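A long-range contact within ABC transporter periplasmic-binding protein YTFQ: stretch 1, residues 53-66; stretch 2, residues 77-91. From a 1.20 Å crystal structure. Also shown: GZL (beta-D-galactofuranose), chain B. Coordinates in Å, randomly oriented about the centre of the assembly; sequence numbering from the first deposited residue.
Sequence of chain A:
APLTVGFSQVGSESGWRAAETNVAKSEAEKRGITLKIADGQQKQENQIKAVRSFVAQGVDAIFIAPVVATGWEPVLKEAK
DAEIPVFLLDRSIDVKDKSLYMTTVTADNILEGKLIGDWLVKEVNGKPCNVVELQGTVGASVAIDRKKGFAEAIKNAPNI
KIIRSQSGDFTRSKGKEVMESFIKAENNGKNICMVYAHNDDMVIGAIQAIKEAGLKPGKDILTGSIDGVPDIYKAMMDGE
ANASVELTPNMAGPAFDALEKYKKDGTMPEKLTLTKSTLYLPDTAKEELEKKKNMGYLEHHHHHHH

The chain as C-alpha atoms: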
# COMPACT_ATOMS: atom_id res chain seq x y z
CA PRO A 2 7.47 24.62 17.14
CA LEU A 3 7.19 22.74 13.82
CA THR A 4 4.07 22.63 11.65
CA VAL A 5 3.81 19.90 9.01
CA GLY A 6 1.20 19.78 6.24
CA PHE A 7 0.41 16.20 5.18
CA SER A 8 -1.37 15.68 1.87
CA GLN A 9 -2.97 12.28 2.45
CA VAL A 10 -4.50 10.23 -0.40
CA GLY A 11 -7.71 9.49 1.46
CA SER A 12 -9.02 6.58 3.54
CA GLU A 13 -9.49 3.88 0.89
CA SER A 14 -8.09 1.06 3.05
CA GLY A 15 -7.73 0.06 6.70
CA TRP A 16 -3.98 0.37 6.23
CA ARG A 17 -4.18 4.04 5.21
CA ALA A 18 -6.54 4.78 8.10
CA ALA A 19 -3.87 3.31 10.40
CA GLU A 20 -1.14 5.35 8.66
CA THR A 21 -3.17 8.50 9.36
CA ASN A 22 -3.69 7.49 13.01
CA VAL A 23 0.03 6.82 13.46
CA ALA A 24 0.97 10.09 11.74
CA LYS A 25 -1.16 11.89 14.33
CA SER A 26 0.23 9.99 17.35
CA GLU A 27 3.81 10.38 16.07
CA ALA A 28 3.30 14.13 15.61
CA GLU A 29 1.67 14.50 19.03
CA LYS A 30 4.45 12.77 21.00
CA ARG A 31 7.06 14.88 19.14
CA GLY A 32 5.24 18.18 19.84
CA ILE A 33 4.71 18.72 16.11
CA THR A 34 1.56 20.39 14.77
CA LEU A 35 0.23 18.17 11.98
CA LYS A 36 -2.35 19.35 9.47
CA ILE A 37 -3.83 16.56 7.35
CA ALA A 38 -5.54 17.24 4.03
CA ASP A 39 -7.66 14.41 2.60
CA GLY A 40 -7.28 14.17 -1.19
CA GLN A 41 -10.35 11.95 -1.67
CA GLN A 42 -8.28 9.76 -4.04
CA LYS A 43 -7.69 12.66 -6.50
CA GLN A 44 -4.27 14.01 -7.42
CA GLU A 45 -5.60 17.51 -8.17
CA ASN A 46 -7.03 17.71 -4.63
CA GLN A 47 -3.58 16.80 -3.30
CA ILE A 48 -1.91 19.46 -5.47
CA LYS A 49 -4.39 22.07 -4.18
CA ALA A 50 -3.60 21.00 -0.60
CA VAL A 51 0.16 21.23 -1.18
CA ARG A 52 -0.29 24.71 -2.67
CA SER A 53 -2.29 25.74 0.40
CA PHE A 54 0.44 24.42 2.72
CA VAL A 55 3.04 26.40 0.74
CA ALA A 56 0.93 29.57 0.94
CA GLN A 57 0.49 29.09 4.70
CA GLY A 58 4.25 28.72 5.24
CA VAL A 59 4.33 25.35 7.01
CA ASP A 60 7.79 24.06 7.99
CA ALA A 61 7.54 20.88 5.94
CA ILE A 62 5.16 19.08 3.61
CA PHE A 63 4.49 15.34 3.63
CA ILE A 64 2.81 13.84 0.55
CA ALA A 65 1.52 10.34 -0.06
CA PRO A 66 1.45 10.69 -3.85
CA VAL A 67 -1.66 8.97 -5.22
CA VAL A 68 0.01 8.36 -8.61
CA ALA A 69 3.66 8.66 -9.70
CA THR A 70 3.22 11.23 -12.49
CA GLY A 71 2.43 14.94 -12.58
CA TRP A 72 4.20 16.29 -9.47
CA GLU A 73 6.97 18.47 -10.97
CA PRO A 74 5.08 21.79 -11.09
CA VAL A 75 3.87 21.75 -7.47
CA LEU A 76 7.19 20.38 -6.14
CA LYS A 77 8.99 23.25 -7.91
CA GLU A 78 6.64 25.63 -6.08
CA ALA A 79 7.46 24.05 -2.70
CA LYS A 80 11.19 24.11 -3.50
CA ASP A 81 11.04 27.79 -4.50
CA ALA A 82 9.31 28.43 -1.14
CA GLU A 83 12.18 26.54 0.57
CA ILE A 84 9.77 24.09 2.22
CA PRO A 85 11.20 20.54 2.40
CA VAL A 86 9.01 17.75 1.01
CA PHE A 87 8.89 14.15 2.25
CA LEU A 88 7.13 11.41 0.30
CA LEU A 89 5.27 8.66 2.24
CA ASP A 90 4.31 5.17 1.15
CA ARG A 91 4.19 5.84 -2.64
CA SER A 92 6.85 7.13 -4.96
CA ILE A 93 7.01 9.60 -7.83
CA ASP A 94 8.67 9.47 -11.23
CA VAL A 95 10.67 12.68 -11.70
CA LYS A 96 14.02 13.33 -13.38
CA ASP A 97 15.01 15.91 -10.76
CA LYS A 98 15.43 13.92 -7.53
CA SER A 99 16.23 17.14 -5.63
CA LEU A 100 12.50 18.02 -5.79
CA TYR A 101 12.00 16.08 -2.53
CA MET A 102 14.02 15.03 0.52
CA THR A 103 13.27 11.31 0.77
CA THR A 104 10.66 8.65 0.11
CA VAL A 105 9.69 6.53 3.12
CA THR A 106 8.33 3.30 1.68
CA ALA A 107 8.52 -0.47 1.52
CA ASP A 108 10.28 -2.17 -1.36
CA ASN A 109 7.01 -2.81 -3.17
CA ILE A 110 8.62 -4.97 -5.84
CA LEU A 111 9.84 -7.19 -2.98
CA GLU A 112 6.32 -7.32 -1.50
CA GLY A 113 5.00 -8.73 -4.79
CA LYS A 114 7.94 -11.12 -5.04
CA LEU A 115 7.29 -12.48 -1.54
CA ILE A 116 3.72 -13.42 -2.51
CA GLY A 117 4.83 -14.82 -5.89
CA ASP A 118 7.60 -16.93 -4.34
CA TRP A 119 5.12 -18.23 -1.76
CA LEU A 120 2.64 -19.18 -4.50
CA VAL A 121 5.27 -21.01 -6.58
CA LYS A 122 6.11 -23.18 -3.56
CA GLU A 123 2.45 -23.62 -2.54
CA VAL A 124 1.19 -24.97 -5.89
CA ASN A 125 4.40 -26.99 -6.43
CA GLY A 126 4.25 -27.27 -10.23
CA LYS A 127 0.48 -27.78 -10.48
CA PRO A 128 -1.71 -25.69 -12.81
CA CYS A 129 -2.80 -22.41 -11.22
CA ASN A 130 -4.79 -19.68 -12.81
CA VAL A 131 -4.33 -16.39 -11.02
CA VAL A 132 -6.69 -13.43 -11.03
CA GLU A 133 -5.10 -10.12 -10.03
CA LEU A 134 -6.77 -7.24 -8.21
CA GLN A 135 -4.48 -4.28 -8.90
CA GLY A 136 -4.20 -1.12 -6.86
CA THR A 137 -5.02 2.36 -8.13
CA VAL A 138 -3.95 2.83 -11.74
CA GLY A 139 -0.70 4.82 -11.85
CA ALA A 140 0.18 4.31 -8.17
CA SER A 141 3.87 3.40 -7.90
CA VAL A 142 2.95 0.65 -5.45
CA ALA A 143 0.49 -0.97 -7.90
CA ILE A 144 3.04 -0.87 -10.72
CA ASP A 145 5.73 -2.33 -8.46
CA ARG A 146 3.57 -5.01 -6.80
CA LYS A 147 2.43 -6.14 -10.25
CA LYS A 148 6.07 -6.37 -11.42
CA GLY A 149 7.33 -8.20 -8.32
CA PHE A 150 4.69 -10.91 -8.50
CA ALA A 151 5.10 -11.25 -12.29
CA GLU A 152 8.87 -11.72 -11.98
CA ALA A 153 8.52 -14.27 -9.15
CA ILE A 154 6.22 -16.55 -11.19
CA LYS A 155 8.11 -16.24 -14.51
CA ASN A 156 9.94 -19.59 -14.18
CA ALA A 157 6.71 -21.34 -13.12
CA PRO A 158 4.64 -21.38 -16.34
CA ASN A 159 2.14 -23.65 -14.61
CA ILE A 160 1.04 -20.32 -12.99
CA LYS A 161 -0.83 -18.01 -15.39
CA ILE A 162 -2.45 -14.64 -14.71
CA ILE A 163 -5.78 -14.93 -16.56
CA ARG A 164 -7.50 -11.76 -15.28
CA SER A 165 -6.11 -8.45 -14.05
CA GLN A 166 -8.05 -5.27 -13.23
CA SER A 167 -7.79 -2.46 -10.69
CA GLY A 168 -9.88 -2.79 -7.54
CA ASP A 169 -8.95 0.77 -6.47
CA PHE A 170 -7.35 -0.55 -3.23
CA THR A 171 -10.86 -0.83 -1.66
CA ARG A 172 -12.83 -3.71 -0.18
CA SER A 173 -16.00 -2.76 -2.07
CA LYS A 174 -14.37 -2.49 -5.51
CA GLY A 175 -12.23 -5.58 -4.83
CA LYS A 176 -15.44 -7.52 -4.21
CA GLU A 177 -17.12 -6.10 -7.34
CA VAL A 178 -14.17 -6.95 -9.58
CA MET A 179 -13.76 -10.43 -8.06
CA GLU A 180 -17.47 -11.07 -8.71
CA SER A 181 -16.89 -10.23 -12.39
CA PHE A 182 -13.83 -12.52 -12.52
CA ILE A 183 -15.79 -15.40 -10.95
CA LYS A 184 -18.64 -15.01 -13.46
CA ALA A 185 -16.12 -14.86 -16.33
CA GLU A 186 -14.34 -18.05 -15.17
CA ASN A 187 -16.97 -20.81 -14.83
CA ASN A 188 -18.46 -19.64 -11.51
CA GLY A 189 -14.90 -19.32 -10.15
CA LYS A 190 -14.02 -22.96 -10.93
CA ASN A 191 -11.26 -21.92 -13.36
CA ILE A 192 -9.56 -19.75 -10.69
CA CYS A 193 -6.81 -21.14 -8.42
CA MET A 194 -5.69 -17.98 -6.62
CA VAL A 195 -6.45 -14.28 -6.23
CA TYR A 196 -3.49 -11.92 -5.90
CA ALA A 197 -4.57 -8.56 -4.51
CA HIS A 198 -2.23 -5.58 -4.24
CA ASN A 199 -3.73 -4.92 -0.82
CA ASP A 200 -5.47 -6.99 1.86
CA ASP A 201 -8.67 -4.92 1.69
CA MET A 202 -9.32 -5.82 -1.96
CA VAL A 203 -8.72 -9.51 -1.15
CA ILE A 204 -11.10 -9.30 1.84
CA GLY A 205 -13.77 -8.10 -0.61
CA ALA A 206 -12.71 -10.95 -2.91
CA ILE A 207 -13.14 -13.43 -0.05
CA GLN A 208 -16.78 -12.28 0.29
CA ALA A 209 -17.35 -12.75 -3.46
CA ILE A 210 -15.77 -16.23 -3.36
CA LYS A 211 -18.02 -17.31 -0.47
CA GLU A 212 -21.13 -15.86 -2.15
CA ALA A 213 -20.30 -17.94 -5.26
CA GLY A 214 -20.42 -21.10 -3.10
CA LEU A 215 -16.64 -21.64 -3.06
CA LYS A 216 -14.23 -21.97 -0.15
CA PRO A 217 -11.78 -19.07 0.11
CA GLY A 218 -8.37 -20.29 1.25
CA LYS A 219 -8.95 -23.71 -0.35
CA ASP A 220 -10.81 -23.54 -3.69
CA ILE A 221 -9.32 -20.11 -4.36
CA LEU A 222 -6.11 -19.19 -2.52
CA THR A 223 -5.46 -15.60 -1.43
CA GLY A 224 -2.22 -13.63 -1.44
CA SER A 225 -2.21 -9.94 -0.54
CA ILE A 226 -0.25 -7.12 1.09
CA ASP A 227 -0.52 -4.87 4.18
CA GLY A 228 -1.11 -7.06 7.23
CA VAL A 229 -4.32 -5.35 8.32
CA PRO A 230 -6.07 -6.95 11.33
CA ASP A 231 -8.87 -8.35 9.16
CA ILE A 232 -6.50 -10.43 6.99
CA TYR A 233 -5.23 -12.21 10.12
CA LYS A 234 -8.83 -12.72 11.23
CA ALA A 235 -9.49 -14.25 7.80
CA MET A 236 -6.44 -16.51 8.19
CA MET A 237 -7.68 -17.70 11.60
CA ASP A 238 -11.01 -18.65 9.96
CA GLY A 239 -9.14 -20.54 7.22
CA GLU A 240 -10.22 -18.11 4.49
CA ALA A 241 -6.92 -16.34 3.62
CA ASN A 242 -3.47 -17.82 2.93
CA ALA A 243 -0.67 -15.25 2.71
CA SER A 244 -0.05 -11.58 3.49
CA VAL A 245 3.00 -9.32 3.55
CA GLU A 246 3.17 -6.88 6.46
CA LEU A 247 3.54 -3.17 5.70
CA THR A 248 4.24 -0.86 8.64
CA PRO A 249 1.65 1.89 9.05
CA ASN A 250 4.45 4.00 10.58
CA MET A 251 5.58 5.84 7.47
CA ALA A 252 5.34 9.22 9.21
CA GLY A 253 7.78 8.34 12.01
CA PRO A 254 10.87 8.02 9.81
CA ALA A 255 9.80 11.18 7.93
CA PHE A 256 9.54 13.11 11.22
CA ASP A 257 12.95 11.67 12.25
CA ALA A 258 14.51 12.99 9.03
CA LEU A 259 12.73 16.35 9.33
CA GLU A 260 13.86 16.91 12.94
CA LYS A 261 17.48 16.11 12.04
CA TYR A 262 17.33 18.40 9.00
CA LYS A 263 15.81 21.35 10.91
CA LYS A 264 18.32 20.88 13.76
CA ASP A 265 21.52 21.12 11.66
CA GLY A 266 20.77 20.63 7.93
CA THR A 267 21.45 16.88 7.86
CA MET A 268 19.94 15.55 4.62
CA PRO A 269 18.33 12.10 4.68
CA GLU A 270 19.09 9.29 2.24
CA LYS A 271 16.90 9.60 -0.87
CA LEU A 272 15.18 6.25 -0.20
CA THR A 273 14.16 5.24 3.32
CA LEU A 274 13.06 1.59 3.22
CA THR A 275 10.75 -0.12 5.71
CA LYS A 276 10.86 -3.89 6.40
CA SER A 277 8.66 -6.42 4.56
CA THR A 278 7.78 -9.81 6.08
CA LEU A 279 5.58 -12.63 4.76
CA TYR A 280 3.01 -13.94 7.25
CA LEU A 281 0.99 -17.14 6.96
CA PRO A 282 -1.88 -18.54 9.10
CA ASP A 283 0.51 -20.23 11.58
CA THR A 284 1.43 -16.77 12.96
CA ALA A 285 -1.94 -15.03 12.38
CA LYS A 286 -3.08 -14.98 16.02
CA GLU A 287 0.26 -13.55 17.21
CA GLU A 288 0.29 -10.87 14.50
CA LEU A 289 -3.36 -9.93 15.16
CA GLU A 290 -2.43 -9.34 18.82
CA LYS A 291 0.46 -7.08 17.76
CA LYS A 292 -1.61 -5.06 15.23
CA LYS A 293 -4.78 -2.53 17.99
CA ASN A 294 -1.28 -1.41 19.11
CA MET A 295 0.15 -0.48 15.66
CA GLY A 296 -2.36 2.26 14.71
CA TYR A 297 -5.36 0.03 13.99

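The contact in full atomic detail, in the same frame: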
# COMPACT_ATOMS: atom_id res chain seq x y z
N SER A 53 -1.81 25.07 -0.81
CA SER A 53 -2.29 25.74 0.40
C SER A 53 -1.24 25.70 1.50
O SER A 53 -0.99 26.71 2.16
CB SER A 53 -3.60 25.11 0.89
OG SER A 53 -4.06 25.76 2.06
N PHE A 54 -0.61 24.54 1.71
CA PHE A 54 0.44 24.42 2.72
C PHE A 54 1.61 25.36 2.42
O PHE A 54 2.17 25.96 3.33
CB PHE A 54 0.95 22.98 2.83
CG PHE A 54 -0.06 22.00 3.38
CD1 PHE A 54 -0.92 22.34 4.42
CD2 PHE A 54 -0.10 20.70 2.88
CE1 PHE A 54 -1.83 21.41 4.92
CE2 PHE A 54 -1.00 19.77 3.40
CZ PHE A 54 -1.87 20.13 4.41
N VAL A 55 1.98 25.47 1.15
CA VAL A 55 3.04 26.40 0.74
C VAL A 55 2.65 27.84 1.06
O VAL A 55 3.43 28.58 1.65
CB VAL A 55 3.37 26.26 -0.77
CG1 VAL A 55 4.29 27.40 -1.22
CG2 VAL A 55 4.01 24.91 -1.05
N ALA A 56 1.43 28.22 0.68
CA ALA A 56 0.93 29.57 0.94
C ALA A 56 0.92 29.89 2.43
O ALA A 56 1.27 31.01 2.83
CB ALA A 56 -0.46 29.74 0.35
N GLN A 57 0.53 28.92 3.25
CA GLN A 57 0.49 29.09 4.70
C GLN A 57 1.87 29.22 5.34
O GLN A 57 2.00 29.79 6.41
CB GLN A 57 -0.24 27.91 5.35
CG GLN A 57 -1.71 27.87 5.07
CD GLN A 57 -2.34 26.62 5.63
OE1 GLN A 57 -2.29 26.38 6.83
NE2 GLN A 57 -2.94 25.81 4.76
N GLY A 58 2.90 28.67 4.69
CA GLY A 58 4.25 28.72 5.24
C GLY A 58 4.50 27.68 6.32
O GLY A 58 5.16 27.96 7.32
N VAL A 59 4.00 26.46 6.12
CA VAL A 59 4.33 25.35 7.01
C VAL A 59 5.83 25.06 6.93
O VAL A 59 6.50 25.47 5.98
CB VAL A 59 3.54 24.06 6.67
CG1 VAL A 59 2.04 24.31 6.77
CG2 VAL A 59 3.92 23.53 5.29
N ASP A 60 6.35 24.36 7.93
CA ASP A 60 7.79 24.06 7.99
C ASP A 60 8.19 22.92 7.08
O ASP A 60 9.34 22.84 6.65
CB ASP A 60 8.20 23.73 9.42
CG ASP A 60 8.00 24.89 10.36
OD1 ASP A 60 8.79 25.85 10.28
OD2 ASP A 60 7.04 24.86 11.15
N ALA A 61 7.26 22.02 6.79
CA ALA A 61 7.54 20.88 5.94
C ALA A 61 6.23 20.36 5.39
O ALA A 61 5.18 20.57 5.98
CB ALA A 61 8.26 19.79 6.72
N ILE A 62 6.32 19.69 4.24
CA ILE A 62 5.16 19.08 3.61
C ILE A 62 5.43 17.59 3.42
O ILE A 62 6.49 17.20 2.94
CB ILE A 62 4.84 19.76 2.25
CG1 ILE A 62 4.35 21.19 2.51
CG2 ILE A 62 3.78 18.97 1.48
CD1 ILE A 62 4.32 22.07 1.28
N PHE A 63 4.47 16.78 3.86
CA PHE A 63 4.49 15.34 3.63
C PHE A 63 3.44 15.07 2.56
O PHE A 63 2.35 15.62 2.61
CB PHE A 63 4.11 14.56 4.89
CG PHE A 63 5.15 14.56 5.99
CD1 PHE A 63 6.32 15.31 5.94
CD2 PHE A 63 4.92 13.79 7.13
CE1 PHE A 63 7.24 15.27 6.98
CE2 PHE A 63 5.82 13.76 8.17
CZ PHE A 63 6.98 14.49 8.10
N ILE A 64 3.77 14.22 1.59
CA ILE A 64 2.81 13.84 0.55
C ILE A 64 2.84 12.34 0.40
O ILE A 64 3.91 11.76 0.28
CB ILE A 64 3.15 14.45 -0.83
CG1 ILE A 64 3.27 15.98 -0.76
CG2 ILE A 64 2.10 14.05 -1.87
CD1 ILE A 64 3.88 16.58 -2.02
N ALA A 65 1.66 11.71 0.41
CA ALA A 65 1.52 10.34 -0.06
C ALA A 65 0.98 10.44 -1.48
O ALA A 65 -0.20 10.67 -1.67
CB ALA A 65 0.55 9.57 0.84
N PRO A 66 1.87 10.35 -2.49
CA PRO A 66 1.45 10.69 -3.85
C PRO A 66 0.56 9.62 -4.48
O PRO A 66 1.00 8.50 -4.68
CB PRO A 66 2.78 10.81 -4.61
CG PRO A 66 3.70 9.92 -3.88
CD PRO A 66 3.30 9.97 -2.43
N LYS A 77 8.19 22.06 -7.62
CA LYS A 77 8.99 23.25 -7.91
C LYS A 77 8.52 24.44 -7.08
O LYS A 77 9.33 25.22 -6.59
CB LYS A 77 8.95 23.58 -9.40
CG LYS A 77 9.79 22.64 -10.24
CD LYS A 77 9.49 22.79 -11.72
CE LYS A 77 10.30 21.80 -12.53
NZ LYS A 77 10.05 21.95 -13.98
N GLU A 78 7.20 24.57 -6.91
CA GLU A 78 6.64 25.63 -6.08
C GLU A 78 7.08 25.50 -4.62
O GLU A 78 7.47 26.48 -3.99
CB GLU A 78 5.12 25.66 -6.19
CG GLU A 78 4.62 26.06 -7.57
CD GLU A 78 3.13 25.83 -7.76
OE1 GLU A 78 2.39 25.81 -6.76
OE2 GLU A 78 2.70 25.68 -8.93
N ALA A 79 7.01 24.29 -4.07
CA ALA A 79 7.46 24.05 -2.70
C ALA A 79 8.96 24.31 -2.55
O ALA A 79 9.40 24.87 -1.54
CB ALA A 79 7.12 22.63 -2.26
N LYS A 80 9.75 23.90 -3.54
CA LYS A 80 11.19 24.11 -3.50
C LYS A 80 11.54 25.60 -3.56
O LYS A 80 12.40 26.05 -2.82
CB LYS A 80 11.89 23.36 -4.63
CG LYS A 80 13.40 23.47 -4.55
CD LYS A 80 14.09 22.33 -5.25
CE LYS A 80 15.59 22.48 -5.15
NZ LYS A 80 16.31 21.40 -5.87
N ASP A 81 10.85 26.34 -4.42
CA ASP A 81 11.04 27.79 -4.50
C ASP A 81 10.68 28.48 -3.18
O ASP A 81 11.28 29.50 -2.82
CB ASP A 81 10.23 28.39 -5.66
CG ASP A 81 10.82 28.06 -7.03
OD1 ASP A 81 11.98 27.60 -7.11
OD2 ASP A 81 10.10 28.25 -8.03
N ALA A 82 9.71 27.92 -2.46
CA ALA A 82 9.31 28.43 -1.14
C ALA A 82 10.24 27.94 -0.03
O ALA A 82 10.06 28.31 1.13
CB ALA A 82 7.88 28.02 -0.84
N GLU A 83 11.21 27.10 -0.38
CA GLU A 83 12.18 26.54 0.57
C GLU A 83 11.51 25.72 1.67
O GLU A 83 11.93 25.75 2.83
CB GLU A 83 13.08 27.64 1.14
CG GLU A 83 13.82 28.43 0.06
CD GLU A 83 14.69 29.54 0.62
OE1 GLU A 83 15.37 29.31 1.64
OE2 GLU A 83 14.70 30.63 0.02
N ILE A 84 10.48 24.97 1.30
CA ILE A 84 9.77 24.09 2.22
C ILE A 84 10.11 22.65 1.84
O ILE A 84 9.76 22.20 0.74
CB ILE A 84 8.25 24.31 2.15
CG1 ILE A 84 7.90 25.73 2.58
CG2 ILE A 84 7.52 23.30 3.03
CD1 ILE A 84 6.45 26.10 2.38
N PRO A 85 10.81 21.91 2.73
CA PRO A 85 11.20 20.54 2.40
C PRO A 85 9.99 19.61 2.26
O PRO A 85 9.01 19.76 3.00
CB PRO A 85 12.07 20.13 3.59
CG PRO A 85 11.63 20.99 4.70
CD PRO A 85 11.28 22.30 4.07
N VAL A 86 10.09 18.68 1.32
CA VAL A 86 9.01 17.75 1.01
C VAL A 86 9.47 16.32 1.27
O VAL A 86 10.57 15.93 0.87
CB VAL A 86 8.54 17.89 -0.45
CG1 VAL A 86 7.56 16.78 -0.82
CG2 VAL A 86 7.92 19.26 -0.66
N PHE A 87 8.62 15.55 1.95
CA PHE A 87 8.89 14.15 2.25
C PHE A 87 7.76 13.32 1.66
O PHE A 87 6.59 13.63 1.86
CB PHE A 87 8.96 13.94 3.77
CG PHE A 87 10.02 14.78 4.44
CD1 PHE A 87 11.22 14.21 4.83
CD2 PHE A 87 9.81 16.13 4.67
CE1 PHE A 87 12.20 14.99 5.45
CE2 PHE A 87 10.78 16.91 5.28
CZ PHE A 87 11.98 16.33 5.66
N LEU A 88 8.12 12.28 0.91
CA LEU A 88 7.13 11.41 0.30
C LEU A 88 6.92 10.18 1.18
O LEU A 88 7.88 9.60 1.67
CB LEU A 88 7.58 10.99 -1.10
CG LEU A 88 7.87 12.15 -2.06
CD1 LEU A 88 8.34 11.60 -3.40
CD2 LEU A 88 6.66 13.05 -2.24
N LEU A 89 5.65 9.83 1.39
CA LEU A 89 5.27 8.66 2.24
C LEU A 89 4.51 7.65 1.41
O LEU A 89 3.57 7.97 0.75
CB LEU A 89 4.39 9.13 3.41
CG LEU A 89 5.06 9.85 4.61
CD1 LEU A 89 5.88 11.11 4.27
CD2 LEU A 89 3.96 10.15 5.63
N ASP A 90 5.02 6.42 1.53
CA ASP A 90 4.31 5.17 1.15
C ASP A 90 4.06 4.91 -0.34
O ASP A 90 3.90 3.80 -0.72
CB ASP A 90 3.05 4.95 2.04
CG ASP A 90 1.81 5.64 1.54
OD1 ASP A 90 1.33 5.34 0.48
OD2 ASP A 90 1.25 6.45 2.28
N ARG A 91 4.08 5.96 -1.14
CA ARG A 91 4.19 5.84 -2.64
C ARG A 91 5.29 6.77 -3.14
O ARG A 91 5.65 7.68 -2.49
CB ARG A 91 2.86 6.19 -3.31
CG ARG A 91 1.68 5.29 -2.80
CD ARG A 91 0.44 5.48 -3.63
NE ARG A 91 -0.65 4.64 -3.02
CZ ARG A 91 -1.93 4.77 -3.28
NH1 ARG A 91 -2.39 5.56 -4.21
NH2 ARG A 91 -2.82 4.07 -2.60
C6 GZL B . 1.18 1.31 0.46
C5 GZL B . 0.20 1.93 -0.22
C4 GZL B . -1.18 1.34 -0.45
C3 GZL B . -1.67 0.17 0.36
C2 GZL B . -2.91 0.40 0.78
O6 GZL B . 2.39 1.86 0.61
O5 GZL B . 0.47 3.09 -0.83
O4 GZL B . -2.18 2.34 -0.22
O3 GZL B . -0.97 -0.94 0.53
C1 GZL B . -3.33 1.78 0.42
O2 GZL B . -3.72 -0.41 1.46
O1 GZL B . -4.44 1.77 -0.48

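Four backbone hydrogen bonds join the two stretches and fix their register. They link strand 61-64 to strand 86-89, which run parallel with an angle of 21° between their directions. Ile-62 N donates to Pro-85 O (3.0 Å) while Ile-62 O accepts from Phe-87 N (2.9 Å); two residues on, Ile-64 N donates to Phe-87 O (2.9 Å) and Ile-64 O accepts from Leu-89 N (2.8 Å). Each of the two isoleucines thus uses both its amide and its carbonyl to bind residues that flank its direct neighbour, the pattern expected of parallel strands. All four bonds are close to straight, with angles at the hydrogen of 160° to 171°. Between them, CA-H groups approach the same carbonyls: Val-86 CA lies 3.2 Å from Ile-62 O, and Phe-63 CA lies 3.2 Å from Phe-87 O. A further contact of this kind, Ala-65 CA to Leu-89 O at 3.2 Å, continues the pairing just past the end of the first strand.

Beyond the strands, the second stretch turns to the bound sugar. Asp-90, with a positive phi, accepts hydrogen bonds from galactofuranose through both backbone and side chain: GZL O6 donates to Asp-90 O (2.8 Å) and GZL O5 to Asp-90 OD1 (2.7 Å). Arg-91 supplies the complementary donors, with its NE 2.9 Å from GZL O5 and its NH2 3.0 Å from GZL O4. GZL O5 is therefore donor to the aspartate and acceptor from the arginine, as befits a sugar hydroxyl in a periplasmic binding protein. The aliphatic part of Arg-91 meanwhile packs on Pro-66, with Arg-91 CB 3.9 Å from Pro-66 CG.

Side chains alternate across the sheet. On one face, Phe-63 and Phe-87 pair obliquely, their ring centroids 5.4 Å apart and their planes at 66°; Phe-63 CE1 comes within 3.6 Å of Phe-87 CD2. Leu-89 CD1 adds to this apolar cluster, 3.9 Å from Phe-63 CG. The other face carries Ile-62, Ile-64, Val-86 and Leu-88. Here Ile-64 reaches both aliphatic neighbours on the second strand, its CD1 lying 3.9 Å from Val-86 CG1 and its CB 4.0 Å from Leu-88 CD2.

Ile-84 carries the packing from the sheet to the preceding helices. Its CA-to-CB bond points toward the first stretch, and Ile-84 has the largest covered area of any residue in the contact. Ile-84 CG2 meets Ile-62 CG1 at 3.8 Å, whereas Ile-84 CD1 lies 3.8 Å from Val-55 CA. Val-55 in turn fits against the second helix and its end, with CG2 4.0 Å from Ala-79 CB and CG1 3.7 Å from Ala-82 CB. Both helices finish in Schellman motifs, at Gly-58 and Glu-83, whose positive phi values help turn the chain from helix toward strand. Together the two stretches bury 862 Å², summed over both sides.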